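CdiI toxin (Salmonella enterica subsp. enterica serovar Rubislaw str. ATCC 10717, PDB 4ZQU) neutralises its cognate CdiA-CT toxin as the immunity protein of a contact-dependent growth inhibition system. Local coordinates at residues A128-P133 and S150-L155. Sequence-based numbering, arbitrary orientation.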
loop_
_atom_site.group_PDB
_atom_site.type_symbol
_atom_site.label_atom_id
_atom_site.label_comp_id
_atom_site.label_asym_id
_atom_site.label_seq_id
_atom_site.Cartn_x
_atom_site.Cartn_y
_atom_site.Cartn_z
ATOM N N ALA B 128 -0.619 16.864 -13.001
ATOM C CA ALA B 128 -1.820 16.211 -13.517
ATOM C C ALA B 128 -2.659 15.572 -12.415
ATOM O O ALA B 128 -2.197 15.391 -11.290
ATOM C CB ALA B 128 -1.441 15.158 -14.555
ATOM N N ILE B 129 -3.897 15.234 -12.759
ATOM C CA ILE B 129 -4.757 14.436 -11.893
ATOM C C ILE B 129 -4.775 12.993 -12.387
ATOM O O ILE B 129 -5.210 12.717 -13.504
ATOM C CB ILE B 129 -6.195 14.982 -11.853
ATOM C CG1 ILE B 129 -6.203 16.436 -11.377
ATOM C CG2 ILE B 129 -7.065 14.116 -10.959
ATOM C CD1 ILE B 129 -7.563 17.094 -11.456
ATOM N N THR B 130 -4.297 12.072 -11.558
ATOM C CA THR B 130 -4.201 10.676 -11.961
ATOM C C THR B 130 -5.242 9.803 -11.266
ATOM O O THR B 130 -5.282 9.719 -10.037
ATOM C CB THR B 130 -2.799 10.104 -11.673
ATOM O OG1 THR B 130 -1.808 10.932 -12.293
ATOM C CG2 THR B 130 -2.682 8.688 -12.215
ATOM N N ILE B 131 -6.082 9.157 -12.067
ATOM C CA ILE B 131 -7.078 8.225 -11.556
ATOM C C ILE B 131 -6.693 6.809 -11.975
ATOM O O ILE B 131 -6.670 6.487 -13.166
ATOM C CB ILE B 131 -8.494 8.569 -12.059
ATOM C CG1 ILE B 131 -8.761 10.069 -11.899
ATOM C CG2 ILE B 131 -9.536 7.752 -11.313
ATOM C CD1 ILE B 131 -10.144 10.498 -12.336
ATOM N N SER B 132 -6.382 5.971 -10.991
ATOM C CA SER B 132 -5.799 4.661 -11.256
ATOM C C SER B 132 -6.724 3.517 -10.856
ATOM O O SER B 132 -7.086 3.384 -9.689
ATOM C CB SER B 132 -4.459 4.528 -10.525
ATOM O OG SER B 132 -3.819 3.302 -10.841
ATOM N N PRO B 133 -7.106 2.678 -11.831
ATOM C CA PRO B 133 -7.933 1.504 -11.541
ATOM C C PRO B 133 -7.125 0.395 -10.866
ATOM O O PRO B 133 -5.893 0.446 -10.853
ATOM C CB PRO B 133 -8.418 1.074 -12.926
ATOM C CG PRO B 133 -7.324 1.508 -13.844
ATOM C CD PRO B 133 -6.770 2.781 -13.262
ATOM N N SER B 150 -0.506 1.695 -18.161
ATOM C CA SER B 150 -1.138 2.427 -19.256
ATOM C C SER B 150 -2.637 2.680 -19.126
ATOM O O SER B 150 -3.203 3.452 -19.903
ATOM C CB SER B 150 -0.888 1.675 -20.564
ATOM O OG SER B 150 -1.518 0.409 -20.533
ATOM N N ASP B 151 -3.286 2.031 -18.167
ATOM C CA ASP B 151 -4.737 2.109 -18.087
ATOM C C ASP B 151 -5.220 3.189 -17.123
ATOM O O ASP B 151 -6.418 3.310 -16.878
ATOM C CB ASP B 151 -5.314 0.753 -17.687
ATOM C CG ASP B 151 -4.862 0.313 -16.316
ATOM O OD1 ASP B 151 -5.598 -0.472 -15.687
ATOM O OD2 ASP B 151 -3.780 0.751 -15.868
ATOM N N ASN B 152 -4.294 3.972 -16.579
ATOM C CA ASN B 152 -4.670 5.077 -15.705
ATOM C C ASN B 152 -5.364 6.191 -16.472
ATOM O O ASN B 152 -5.024 6.478 -17.620
ATOM C CB ASN B 152 -3.448 5.645 -14.980
ATOM C CG ASN B 152 -2.874 4.684 -13.960
ATOM O OD1 ASN B 152 -3.530 3.726 -13.553
ATOM N ND2 ASN B 152 -1.647 4.947 -13.528
ATOM N N VAL B 153 -6.345 6.814 -15.830
ATOM C CA VAL B 153 -6.996 7.982 -16.399
ATOM C C VAL B 153 -6.280 9.238 -15.926
ATOM O O VAL B 153 -6.425 9.653 -14.779
ATOM C CB VAL B 153 -8.480 8.051 -16.012
ATOM C CG1 VAL B 153 -9.109 9.327 -16.553
ATOM C CG2 VAL B 153 -9.211 6.827 -16.533
ATOM N N ILE B 154 -5.494 9.833 -16.815
ATOM C CA ILE B 154 -4.743 11.034 -16.484
ATOM C C ILE B 154 -5.438 12.266 -17.048
ATOM O O ILE B 154 -5.686 12.355 -18.252
ATOM C CB ILE B 154 -3.306 10.965 -17.024
ATOM C CG1 ILE B 154 -2.710 9.581 -16.771
ATOM C CG2 ILE B 154 -2.450 12.049 -16.388
ATOM C CD1 ILE B 154 -1.344 9.386 -17.381
ATOM N N LEU B 155 -5.753 13.214 -16.172
ATOM C CA LEU B 155 -6.473 14.416 -16.569
ATOM C C LEU B 155 -5.653 15.668 -16.301
ATOM O O LEU B 155 -4.760 15.668 -15.453
ATOM C CB LEU B 155 -7.809 14.509 -15.832
ATOM C CG LEU B 155 -8.735 13.298 -15.934
ATOM C CD1 LEU B 155 -9.958 13.501 -15.059
ATOM C CD2 LEU B 155 -9.140 13.046 -17.375
#
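The carboxamide of Asn152 meets Ser132 through its oxygen: Ser132 OG donates to Asn152 OD1 over 2.8 Å, coming from above the carbonyl plane, 43° out of it. OG, anti to the backbone N (chi1 -176°), is thereby set on that face. On the same side of the plane, displaced toward the nitrogen, lies Thr130 CG2, 4.1 Å from Asn152 ND2. Pro133 CD comes up to the oxygen end near the plane, 3.4 Å from Asn152 OD1. Pro133 CG sits over a face of the Asp151 carboxylate, offset toward Asp151 OD1 at 3.2 Å; the hydrogen bond of this oxygen goes to Thr145 OG1. Beyond Asn152 the axes of 129-133 and 153-155 run antiparallel (169°). Strand 129-138 bonds along its other edge to strand 118-124 in the antiparallel sheet of this CDI immunity protein. Ile129 with Leu155 and Ile131 with Val153 are hydrogen-bonded pairs, with Val153 N 2.7 Å from Ile131 O; the non-hydrogen-bonded pair Thr130-Ile154 sits between. Ile129, Ile131, Val153 and Leu155 share one face. There CB of Ile131 and CB of Val153 are 4.0 Å apart, while CD1 of Ile131 reaches diagonally to CD1 of Leu155, and helix 161-172 packs on this face through Ile164, Leu168 and Ala171. Thr130 and Ile154 point to the other face; Ile154 CG2 touches Ala128 CB at 3.7 Å. Lys70 of the CdiA-CT toxin chain hydrogen-bonds through NZ to Pro133 O.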